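Local coordinates for spike protein P1 (Pseudoalteromonas phage pm2, PDB 2VVD) that binds the host receptor as the spike at the fivefold vertices of the virion, through the C-terminal receptor-binding domain that this chain represents, at residues A[8-13]-A[156-161]; A[37-42]-A[125-130]; A[93-98]-A[114-119]; A[17-22]-A[151-156]. All coordinates share one frame; numbering follows the deposited sequence.

Interaction 1: residues A[8-13]-A[156-161]; sequences EEIRVF and EVYSDD. With CA (calcium ion), chain C.
Arg11 and Ser159 form an antiparallel hydrogen-bonded pair (Arg11 N to Ser159 O and Ser159 N to Arg11 O, both 2.9 Å), Val12 and Tyr158 follow as a non-hydrogen-bonded pair, and Phe13 N adds a bond to Val157 O. On the face carrying Val12 and Tyr158, the extended Glu156 chain crosses Val12 at about a right angle, its CG 3.9 Å from Val12 CG1. Ile10 is split between two partners: its CG2, anti to the backbone N, lies 3.8 Å from Tyr158 CB, while CD1 reaches Asp160 CB at 3.7 Å. Beside Ser159, the Phe13 ring turns an edge to that residue, Phe13 CE2 to Ser159 CB 3.9 Å, and its CZ lies over one face of the Arg11 guanidinium, whose NH1 bonds to Leu164 O. One water donates to both Glu8 OE2 and Asp160 OD2; a salt bridge from Lys55 to OD2 probably eases the closeness of these two acids. A second water joins Glu9 O to Asp160 O. Ahead of the paired residues, Glu9 OE1 binds the calcium ion at 2.6 Å, with Asp7 O and two waters. This is the outer pairing of a four-stranded antiparallel jelly-roll sheet, with a calcium site just before the edge strand.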
# COMPACT_ATOMS: atom_id res chain seq x y z
N GLU A 8 -12.43 -6.65 19.40
CA GLU A 8 -12.27 -6.48 17.96
C GLU A 8 -10.79 -6.74 17.62
O GLU A 8 -9.96 -5.84 17.72
CB GLU A 8 -12.69 -5.07 17.53
CG GLU A 8 -12.54 -4.81 16.02
CD GLU A 8 -13.15 -3.49 15.55
OE1 GLU A 8 -14.17 -3.05 16.12
OE2 GLU A 8 -12.61 -2.90 14.59
N GLU A 9 -10.48 -7.97 17.25
CA GLU A 9 -9.09 -8.36 17.01
C GLU A 9 -8.51 -7.71 15.74
O GLU A 9 -9.23 -7.44 14.77
CB GLU A 9 -8.94 -9.89 16.92
CG GLU A 9 -9.20 -10.63 18.25
CD GLU A 9 -10.65 -11.06 18.45
OE1 GLU A 9 -11.51 -10.75 17.60
OE2 GLU A 9 -10.93 -11.72 19.47
N ILE A 10 -7.21 -7.45 15.77
CA ILE A 10 -6.48 -6.89 14.64
C ILE A 10 -5.24 -7.74 14.41
O ILE A 10 -4.41 -7.88 15.30
CB ILE A 10 -6.05 -5.42 14.89
CG1 ILE A 10 -7.26 -4.54 15.22
CG2 ILE A 10 -5.31 -4.86 13.66
CD1 ILE A 10 -8.34 -4.48 14.12
N ARG A 11 -5.13 -8.32 13.22
CA ARG A 11 -3.91 -9.00 12.83
C ARG A 11 -3.01 -8.01 12.08
O ARG A 11 -3.29 -7.67 10.93
CB ARG A 11 -4.20 -10.20 11.95
CG ARG A 11 -2.95 -10.89 11.45
CD ARG A 11 -3.24 -12.29 10.98
NE ARG A 11 -2.08 -12.89 10.34
CZ ARG A 11 -2.11 -14.00 9.61
NH1 ARG A 11 -3.25 -14.65 9.41
NH2 ARG A 11 -0.99 -14.47 9.07
N VAL A 12 -1.94 -7.57 12.73
CA VAL A 12 -0.96 -6.68 12.11
C VAL A 12 0.01 -7.50 11.27
O VAL A 12 0.54 -8.51 11.74
CB VAL A 12 -0.15 -5.89 13.15
CG1 VAL A 12 0.76 -4.89 12.45
CG2 VAL A 12 -1.08 -5.18 14.13
N PHE A 13 0.23 -7.08 10.03
CA PHE A 13 1.23 -7.70 9.16
C PHE A 13 2.56 -6.94 9.18
O PHE A 13 3.62 -7.55 9.27
CB PHE A 13 0.70 -7.80 7.72
CG PHE A 13 -0.37 -8.83 7.55
CD1 PHE A 13 -0.05 -10.19 7.49
CD2 PHE A 13 -1.70 -8.46 7.45
CE1 PHE A 13 -1.04 -11.14 7.34
CE2 PHE A 13 -2.69 -9.42 7.29
CZ PHE A 13 -2.36 -10.76 7.24
N GLU A 156 0.29 1.23 8.96
CA GLU A 156 0.14 -0.15 9.38
C GLU A 156 -0.67 -0.92 8.34
O GLU A 156 -1.68 -0.42 7.86
CB GLU A 156 -0.56 -0.18 10.73
CG GLU A 156 -0.88 -1.55 11.27
CD GLU A 156 -1.35 -1.51 12.70
OE1 GLU A 156 -0.51 -1.24 13.59
OE2 GLU A 156 -2.55 -1.73 12.94
N VAL A 157 -0.19 -2.10 7.97
CA VAL A 157 -0.98 -3.03 7.15
C VAL A 157 -1.54 -4.09 8.08
O VAL A 157 -0.83 -4.64 8.91
CB VAL A 157 -0.16 -3.68 6.03
CG1 VAL A 157 -1.02 -4.71 5.27
CG2 VAL A 157 0.40 -2.63 5.08
N TYR A 158 -2.83 -4.38 7.93
CA TYR A 158 -3.53 -5.26 8.87
C TYR A 158 -4.77 -5.88 8.25
O TYR A 158 -5.18 -5.53 7.14
CB TYR A 158 -3.93 -4.48 10.13
CG TYR A 158 -5.01 -3.43 9.90
CD1 TYR A 158 -6.35 -3.72 10.13
CD2 TYR A 158 -4.68 -2.16 9.44
CE1 TYR A 158 -7.34 -2.76 9.92
CE2 TYR A 158 -5.67 -1.20 9.22
CZ TYR A 158 -6.99 -1.50 9.47
OH TYR A 158 -7.97 -0.55 9.26
N SER A 159 -5.35 -6.82 9.00
CA SER A 159 -6.64 -7.41 8.68
C SER A 159 -7.44 -7.56 9.98
O SER A 159 -6.92 -8.02 10.99
CB SER A 159 -6.45 -8.78 8.03
OG SER A 159 -7.70 -9.43 7.80
N ASP A 160 -8.70 -7.14 9.94
CA ASP A 160 -9.63 -7.38 11.03
C ASP A 160 -10.63 -8.47 10.63
O ASP A 160 -11.62 -8.69 11.30
CB ASP A 160 -10.36 -6.09 11.43
CG ASP A 160 -11.06 -5.43 10.27
OD1 ASP A 160 -10.95 -5.94 9.13
OD2 ASP A 160 -11.71 -4.39 10.48
N ASP A 161 -10.34 -9.14 9.51
CA ASP A 161 -11.14 -10.25 9.02
C ASP A 161 -10.99 -11.44 9.97
O ASP A 161 -9.87 -11.95 10.15
CB ASP A 161 -10.67 -10.64 7.60
CG ASP A 161 -11.71 -11.46 6.84
OD1 ASP A 161 -12.49 -12.20 7.46
OD2 ASP A 161 -11.74 -11.35 5.59
CA CA C . -14.12 -10.48 17.77
O HOH W 1 -10.60 -2.92 12.29
O HOH W 2 -11.62 -8.45 13.95
O HOH W 3 -13.42 -12.48 19.37
O HOH W 4 -14.16 -11.83 15.91

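Interaction 2: residues A[37-42]-A[125-130]; sequences PFFDID and HRVFPV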
# COMPACT_ATOMS: atom_id res chain seq x y z
N PRO A 37 9.77 -1.63 0.05
CA PRO A 37 9.48 -2.55 1.14
C PRO A 37 8.21 -3.36 0.91
O PRO A 37 7.29 -2.92 0.23
CB PRO A 37 9.29 -1.61 2.34
CG PRO A 37 10.13 -0.46 2.02
CD PRO A 37 9.99 -0.26 0.55
N PHE A 38 8.19 -4.55 1.50
CA PHE A 38 7.10 -5.50 1.30
C PHE A 38 6.84 -6.26 2.59
O PHE A 38 7.56 -6.11 3.57
CB PHE A 38 7.50 -6.52 0.23
CG PHE A 38 8.75 -7.29 0.58
CD1 PHE A 38 8.69 -8.45 1.34
CD2 PHE A 38 10.00 -6.82 0.18
CE1 PHE A 38 9.84 -9.14 1.68
CE2 PHE A 38 11.15 -7.51 0.52
CZ PHE A 38 11.07 -8.68 1.26
N PHE A 39 5.80 -7.08 2.57
CA PHE A 39 5.63 -8.09 3.58
C PHE A 39 5.07 -9.34 2.92
O PHE A 39 4.43 -9.24 1.87
CB PHE A 39 4.73 -7.59 4.71
CG PHE A 39 3.29 -7.42 4.33
CD1 PHE A 39 2.39 -8.47 4.49
CD2 PHE A 39 2.84 -6.21 3.82
CE1 PHE A 39 1.06 -8.31 4.14
CE2 PHE A 39 1.50 -6.04 3.48
CZ PHE A 39 0.61 -7.10 3.63
N ASP A 40 5.32 -10.49 3.52
CA ASP A 40 4.80 -11.77 3.02
C ASP A 40 3.60 -12.23 3.84
O ASP A 40 3.56 -12.05 5.06
CB ASP A 40 5.89 -12.85 3.05
CG ASP A 40 7.01 -12.59 2.06
OD1 ASP A 40 6.79 -11.84 1.09
OD2 ASP A 40 8.12 -13.13 2.25
N ILE A 41 2.63 -12.82 3.15
CA ILE A 41 1.50 -13.47 3.81
C ILE A 41 1.43 -14.93 3.37
O ILE A 41 1.36 -15.24 2.16
CB ILE A 41 0.16 -12.73 3.53
CG1 ILE A 41 -1.01 -13.46 4.21
CG2 ILE A 41 -0.08 -12.58 2.03
CD1 ILE A 41 -2.29 -12.64 4.26
N ASP A 42 1.48 -15.82 4.35
CA ASP A 42 1.37 -17.25 4.12
C ASP A 42 -0.10 -17.64 4.21
O ASP A 42 -0.66 -17.73 5.30
CB ASP A 42 2.19 -18.01 5.16
CG ASP A 42 2.34 -19.47 4.83
OD1 ASP A 42 1.66 -19.96 3.90
OD2 ASP A 42 3.17 -20.14 5.49
N HIS A 125 2.68 -15.34 -0.48
CA HIS A 125 2.56 -14.30 -1.50
C HIS A 125 3.24 -13.05 -0.97
O HIS A 125 3.14 -12.76 0.22
CB HIS A 125 1.10 -14.02 -1.79
CG HIS A 125 0.37 -15.19 -2.36
ND1 HIS A 125 0.28 -15.43 -3.71
CD2 HIS A 125 -0.29 -16.21 -1.75
CE1 HIS A 125 -0.41 -16.54 -3.92
NE2 HIS A 125 -0.77 -17.03 -2.74
N ARG A 126 3.93 -12.33 -1.84
CA ARG A 126 4.60 -11.09 -1.46
C ARG A 126 3.73 -9.89 -1.80
O ARG A 126 3.19 -9.82 -2.90
CB ARG A 126 5.95 -10.97 -2.14
CG ARG A 126 6.78 -9.79 -1.67
CD ARG A 126 8.26 -10.06 -1.79
NE ARG A 126 8.70 -11.09 -0.84
CZ ARG A 126 9.95 -11.53 -0.73
NH1 ARG A 126 10.91 -11.07 -1.52
NH2 ARG A 126 10.24 -12.46 0.17
N VAL A 127 3.62 -8.96 -0.86
CA VAL A 127 2.72 -7.81 -0.97
C VAL A 127 3.53 -6.52 -0.94
O VAL A 127 4.28 -6.28 0.00
CB VAL A 127 1.70 -7.78 0.20
CG1 VAL A 127 0.71 -6.63 0.03
CG2 VAL A 127 0.96 -9.12 0.31
N PHE A 128 3.38 -5.69 -1.98
CA PHE A 128 4.04 -4.38 -2.04
C PHE A 128 3.02 -3.26 -1.82
O PHE A 128 2.19 -3.01 -2.69
CB PHE A 128 4.73 -4.18 -3.39
CG PHE A 128 5.85 -5.14 -3.63
CD1 PHE A 128 7.13 -4.88 -3.15
CD2 PHE A 128 5.64 -6.32 -4.34
CE1 PHE A 128 8.17 -5.77 -3.37
CE2 PHE A 128 6.67 -7.21 -4.57
CZ PHE A 128 7.93 -6.94 -4.08
N PRO A 129 3.08 -2.59 -0.65
CA PRO A 129 2.31 -1.38 -0.46
C PRO A 129 2.93 -0.23 -1.25
O PRO A 129 4.09 0.09 -1.03
CB PRO A 129 2.41 -1.11 1.05
CG PRO A 129 3.03 -2.31 1.65
CD PRO A 129 3.83 -2.95 0.57
N VAL A 130 2.18 0.36 -2.17
CA VAL A 130 2.71 1.41 -3.03
C VAL A 130 1.71 2.54 -3.24
O VAL A 130 0.54 2.41 -2.92
CB VAL A 130 3.12 0.86 -4.42
CG1 VAL A 130 4.23 -0.19 -4.27
CG2 VAL A 130 1.90 0.29 -5.17
O HOH W 5 6.34 -0.31 0.30
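Phe39 with Val127 and Ile41 with His125 are the hydrogen-bonded pairs that fasten edge strand 39-43 to strand 123-131, in one of the two four-stranded antiparallel sheets of the jelly roll. Both pairs make reciprocal backbone bonds, Val127 N to Phe39 O at 2.9 Å being representative. Their side chains lie on the face turned to the other sheet, as the contact of Phe39 with Val157 attests. There Val127 CB sits over one face of the Phe39 ring, 3.8 Å from its centroid, and Val127 CG2 meets Ile41 CG2 at 4.0 Å. The reverse face carries Arg126. A bend at chi3 (-69°) brings the Arg126 guanidinium flat against the Phe38 ring in an off-centre cation-pi stack, centres 3.9 Å apart and planes at 16°. Arg126 grips Asp40 side-on, Arg126 NE to Asp40 OD1 2.8 Å and Arg126 NH2 to Asp40 OD2 3.0 Å. NH1 makes a salt bridge to Glu32, so the Phe38 ring and the carboxylates of Asp40 and Glu32 together limit the rotation of the guanidinium. Phe128 CE1 packs 3.7 Å from Phe38 CB. In the Asp40 salt bridge each oxygen accepts through its syn lone pair, and the carboxylate and guanidinium planes differ by just 10°.

Interaction 3: residues A[93-98]-A[114-119]; sequences IKYTSY and LDVMVT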
# COMPACT_ATOMS: atom_id res chain seq x y z
N ILE A 93 -0.58 -8.62 -8.85
CA ILE A 93 -1.97 -8.21 -9.00
C ILE A 93 -2.20 -6.91 -8.22
O ILE A 93 -1.72 -6.76 -7.10
CB ILE A 93 -2.95 -9.31 -8.51
CG1 ILE A 93 -2.72 -10.61 -9.30
CG2 ILE A 93 -4.40 -8.85 -8.67
CD1 ILE A 93 -3.57 -11.77 -8.82
N LYS A 94 -2.94 -5.99 -8.82
CA LYS A 94 -3.20 -4.68 -8.24
C LYS A 94 -4.50 -4.68 -7.44
O LYS A 94 -5.52 -5.19 -7.91
CB LYS A 94 -3.27 -3.65 -9.36
CG LYS A 94 -3.50 -2.22 -8.93
CD LYS A 94 -3.48 -1.32 -10.17
CE LYS A 94 -3.40 0.15 -9.81
NZ LYS A 94 -3.31 1.00 -11.04
N TYR A 95 -4.45 -4.10 -6.24
CA TYR A 95 -5.64 -3.90 -5.40
C TYR A 95 -5.74 -2.45 -4.92
O TYR A 95 -4.83 -1.95 -4.27
CB TYR A 95 -5.59 -4.83 -4.19
CG TYR A 95 -5.43 -6.29 -4.55
CD1 TYR A 95 -6.54 -7.13 -4.62
CD2 TYR A 95 -4.18 -6.82 -4.85
CE1 TYR A 95 -6.39 -8.47 -4.96
CE2 TYR A 95 -4.03 -8.15 -5.18
CZ TYR A 95 -5.12 -8.97 -5.24
OH TYR A 95 -4.94 -10.29 -5.58
N THR A 96 -6.84 -1.78 -5.27
CA THR A 96 -7.13 -0.41 -4.81
C THR A 96 -8.57 -0.35 -4.29
O THR A 96 -9.37 -1.25 -4.57
CB THR A 96 -6.96 0.64 -5.95
OG1 THR A 96 -7.94 0.42 -6.97
CG2 THR A 96 -5.57 0.57 -6.56
N SER A 97 -8.89 0.71 -3.54
CA SER A 97 -10.24 0.90 -2.98
C SER A 97 -10.72 2.36 -2.90
O SER A 97 -11.93 2.61 -2.95
CB SER A 97 -10.33 0.27 -1.59
OG SER A 97 -9.62 1.04 -0.63
N TYR A 98 -9.81 3.32 -2.75
CA TYR A 98 -10.18 4.74 -2.70
C TYR A 98 -9.16 5.63 -3.40
O TYR A 98 -7.99 5.27 -3.56
CB TYR A 98 -10.35 5.21 -1.25
CG TYR A 98 -9.04 5.47 -0.53
CD1 TYR A 98 -8.41 6.71 -0.60
CD2 TYR A 98 -8.42 4.47 0.19
CE1 TYR A 98 -7.20 6.95 0.04
CE2 TYR A 98 -7.21 4.69 0.84
CZ TYR A 98 -6.60 5.93 0.76
OH TYR A 98 -5.41 6.14 1.41
N LEU A 114 -7.17 1.82 3.09
CA LEU A 114 -7.18 0.93 1.94
C LEU A 114 -7.86 -0.34 2.41
O LEU A 114 -7.45 -0.91 3.41
CB LEU A 114 -5.76 0.63 1.47
CG LEU A 114 -5.58 -0.32 0.28
CD1 LEU A 114 -6.26 0.20 -0.98
CD2 LEU A 114 -4.09 -0.52 0.03
N ASP A 115 -8.91 -0.74 1.71
CA ASP A 115 -9.74 -1.86 2.10
C ASP A 115 -10.11 -2.66 0.86
O ASP A 115 -10.99 -2.26 0.12
CB ASP A 115 -10.98 -1.32 2.80
CG ASP A 115 -11.92 -2.40 3.29
OD1 ASP A 115 -11.56 -3.60 3.26
OD2 ASP A 115 -13.04 -2.04 3.70
N VAL A 116 -9.44 -3.79 0.66
CA VAL A 116 -9.61 -4.61 -0.54
C VAL A 116 -9.95 -6.07 -0.23
O VAL A 116 -9.64 -6.58 0.85
CB VAL A 116 -8.34 -4.59 -1.42
CG1 VAL A 116 -7.98 -3.17 -1.82
CG2 VAL A 116 -7.19 -5.27 -0.69
N MSE A 117 -10.59 -6.72 -1.19
CA MSE A 117 -10.86 -8.15 -1.13
C MSE A 117 -9.80 -8.87 -1.95
O MSE A 117 -9.61 -8.58 -3.13
CB MSE A 117 -12.25 -8.46 -1.69
CG MSE A 117 -13.39 -7.88 -0.87
SE MSE A 117 -13.45 -8.64 0.94
CE MSE A 117 -14.02 -10.45 0.49
N VAL A 118 -9.11 -9.82 -1.32
CA VAL A 118 -7.97 -10.51 -1.90
C VAL A 118 -8.26 -12.00 -2.00
O VAL A 118 -8.66 -12.63 -1.02
CB VAL A 118 -6.70 -10.28 -1.04
CG1 VAL A 118 -5.52 -11.04 -1.59
CG2 VAL A 118 -6.36 -8.79 -0.96
N THR A 119 -8.07 -12.57 -3.19
CA THR A 119 -8.28 -14.00 -3.41
C THR A 119 -7.00 -14.66 -3.90
O THR A 119 -6.55 -14.41 -5.02
CB THR A 119 -9.41 -14.24 -4.42
OG1 THR A 119 -10.58 -13.54 -3.99
CG2 THR A 119 -9.72 -15.75 -4.54
O HOH W 6 -6.82 -11.86 -5.64
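Tyr95 and Val118 cross at about a right angle, with Val118 CG2 set over one face of the phenol ring, 4.2 Å from its centroid and offset toward the rim, a CH-pi contact. The ring edge meets the backbone instead: the backbone O of Met117, a selenomethionine, lies near the ring plane, 3.7 Å from Tyr95 CD1. Tyr95 CG stands anti to its own carbonyl carbon (chi1 -56°), which directs the ring along the line of Val116, Met117 and Val118. At its root, Tyr95 CB rests against Val116 CG1 at 3.8 Å. At its far end a water in the plane of the ring links the hydroxyl to both backbone N and O of Thr119, so the phenol is placed by a face, an edge and a polar tip.

Ser97 provides the direct polar link. Its OG, between the backbone N and the carbonyl carbon at chi1 73°, accepts from Asp115 N at 3.0 Å along a nearly straight bond (169°). Ser97 OG is also 3.5 Å from Leu114 CD1. Tyr98 closes the end of the contact with a ring edge, Tyr98 CE2 lying 3.6 Å from Leu114 N, while its hydroxyl bonds to His60 NE2.

No backbone-to-backbone bond joins the two segments, and the strand axes approach no closer than 8.6 Å. Strand 92-95 is outermost in one sheet, beside 78-83, and strand 112-118 is outermost in the other, beside 52-60; their side chains therefore meet between the sheets along one margin of the sandwich, where Leu114 also touches Phe80.

Interaction 4: residues A[17-22]-A[151-156]; sequences SARAKY and FTTFIE
Ala20 N makes the one direct hydrogen bond between the two segments, 2.7 Å to Thr152 O, with an N-H...O angle of 147° and the donor nearly along the C=O axis. Two waters extend the hold. One donates to Ala18 O and accepts from Phe154 N; the other donates to Ser17 O and is hydrogen-bonded to Thr153 OG1 at 2.7 Å. The two backbones are thus bonded directly at Ala20, while water carries the link from Ser17 and Ala18.

Side chains fill in around this bond. The methyl of Ala20 points at strand 152-154 and touches the Phe154 ring at its edge, in the ring plane, Ala20 CB to Phe154 CD2 3.6 Å. Thr153 presents both branches: OG1, anti to the carbonyl carbon at chi1 -60°, lies 3.7 Å from Arg19 CG, and CG2 reaches Ala18 O at 3.8 Å. Beyond CG the Arg19 chain leaves Thr153, and its guanidinium makes a salt bridge with Asp66 and a hydrogen bond to Ser150 O. Tyr22 crosses Phe151 obliquely, its OH 3.3 Å from Phe151 CE2; that hydroxyl is hydrogen-bonded to His144 ND1, whose imidazole also meets both aromatic rings.

Segment 17-22 belongs to the connection between strand 11-15 and helix 28-33, and it lies across the start of strand 152-159. Beyond Phe154 that strand turns a corner at a classic beta bulge, Ile155 and Glu156 both facing Arg57 of strand 52-60. Helix 136-142 touches Tyr22 and Phe151 through Ala138, and Phe154 packs on Pro129 of strand 123-131 in the opposing sheet.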
# COMPACT_ATOMS: atom_id res chain seq x y z
N SER A 17 7.43 3.29 8.64
CA SER A 17 7.70 4.67 9.01
C SER A 17 8.08 5.49 7.77
O SER A 17 7.84 6.70 7.72
CB SER A 17 8.84 4.72 10.03
OG SER A 17 10.02 4.15 9.47
N ALA A 18 8.67 4.82 6.79
CA ALA A 18 9.12 5.46 5.56
C ALA A 18 7.96 5.69 4.61
O ALA A 18 7.03 4.88 4.53
CB ALA A 18 10.20 4.60 4.88
N ARG A 19 8.03 6.80 3.89
CA ARG A 19 7.07 7.11 2.85
C ARG A 19 7.10 6.05 1.75
O ARG A 19 8.18 5.65 1.30
CB ARG A 19 7.37 8.47 2.23
CG ARG A 19 7.18 9.63 3.18
CD ARG A 19 7.12 10.92 2.41
NE ARG A 19 8.40 11.59 2.32
CZ ARG A 19 8.82 12.33 1.30
NH1 ARG A 19 8.11 12.47 0.19
NH2 ARG A 19 10.00 12.91 1.38
N ALA A 20 5.93 5.61 1.32
CA ALA A 20 5.82 4.60 0.28
C ALA A 20 6.23 5.20 -1.06
O ALA A 20 6.04 6.39 -1.31
CB ALA A 20 4.41 4.06 0.21
N LYS A 21 6.79 4.37 -1.92
CA LYS A 21 7.27 4.83 -3.22
C LYS A 21 6.18 4.75 -4.28
O LYS A 21 5.26 3.93 -4.18
CB LYS A 21 8.51 4.04 -3.65
CG LYS A 21 9.71 4.31 -2.75
CD LYS A 21 10.93 3.51 -3.15
CE LYS A 21 12.07 3.78 -2.16
NZ LYS A 21 13.35 3.13 -2.51
N TYR A 22 6.28 5.64 -5.27
CA TYR A 22 5.49 5.56 -6.49
C TYR A 22 5.92 4.30 -7.21
O TYR A 22 7.12 4.04 -7.33
CB TYR A 22 5.75 6.75 -7.41
CG TYR A 22 5.44 8.12 -6.84
CD1 TYR A 22 4.13 8.58 -6.76
CD2 TYR A 22 6.46 8.97 -6.42
CE1 TYR A 22 3.85 9.84 -6.25
CE2 TYR A 22 6.19 10.23 -5.91
CZ TYR A 22 4.88 10.66 -5.83
OH TYR A 22 4.59 11.89 -5.32
N PHE A 151 3.93 11.00 -1.28
CA PHE A 151 3.35 11.67 -0.10
C PHE A 151 2.48 10.72 0.72
O PHE A 151 1.71 11.15 1.60
CB PHE A 151 2.53 12.88 -0.55
CG PHE A 151 3.30 13.84 -1.41
CD1 PHE A 151 4.17 14.76 -0.85
CD2 PHE A 151 3.17 13.80 -2.80
CE1 PHE A 151 4.89 15.63 -1.65
CE2 PHE A 151 3.89 14.67 -3.60
CZ PHE A 151 4.75 15.59 -3.02
N THR A 152 2.60 9.42 0.45
CA THR A 152 1.78 8.39 1.05
C THR A 152 2.61 7.47 1.94
O THR A 152 3.70 7.05 1.55
CB THR A 152 1.11 7.54 -0.04
OG1 THR A 152 0.33 8.39 -0.89
CG2 THR A 152 0.21 6.46 0.57
N THR A 153 2.08 7.17 3.12
CA THR A 153 2.74 6.28 4.07
C THR A 153 1.74 5.23 4.56
O THR A 153 0.63 5.57 4.97
CB THR A 153 3.28 7.06 5.29
OG1 THR A 153 4.24 8.04 4.85
CG2 THR A 153 3.95 6.10 6.30
N PHE A 154 2.15 3.96 4.49
CA PHE A 154 1.39 2.86 5.05
C PHE A 154 1.79 2.70 6.51
O PHE A 154 2.70 1.93 6.85
CB PHE A 154 1.64 1.57 4.27
CG PHE A 154 1.07 1.59 2.88
CD1 PHE A 154 -0.17 1.02 2.62
CD2 PHE A 154 1.75 2.22 1.85
CE1 PHE A 154 -0.71 1.06 1.35
CE2 PHE A 154 1.22 2.26 0.57
CZ PHE A 154 -0.01 1.68 0.32
N ILE A 155 1.08 3.43 7.37
CA ILE A 155 1.32 3.42 8.83
C ILE A 155 1.29 2.00 9.39
O ILE A 155 2.16 1.60 10.16
CB ILE A 155 0.28 4.30 9.59
CG1 ILE A 155 0.25 5.74 9.05
CG2 ILE A 155 0.59 4.33 11.09
CD1 ILE A 155 1.58 6.46 9.10
N GLU A 156 0.29 1.23 8.96
CA GLU A 156 0.14 -0.15 9.38
C GLU A 156 -0.67 -0.92 8.34
O GLU A 156 -1.68 -0.42 7.86
CB GLU A 156 -0.56 -0.18 10.73
CG GLU A 156 -0.88 -1.55 11.27
CD GLU A 156 -1.35 -1.51 12.70
OE1 GLU A 156 -0.51 -1.24 13.59
OE2 GLU A 156 -2.55 -1.73 12.94
O HOH W 7 6.36 8.59 6.45
O HOH W 8 4.93 3.37 3.60

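Followed from the N terminus, the four contacts nest without crossing. Interaction 1 opens first and closes last, pairing strand 11-15 with the end of strand 152-159 within one sheet. Inside it, interaction 4 brings the loop after strand 11-15 onto the start of that same strand, and the two share Glu156. Interaction 2 opens next, pairing strands 39-43 and 123-131 within the other sheet, and encloses interaction 3, the shortest loop and the first to close, which spans the two sheets. Packing joins the contacts: Phe13 and Val157 of interaction 1 meet Phe39 of interaction 2, while Phe154 of interaction 4 touches Pro129 of interaction 2 and Leu114 of interaction 3.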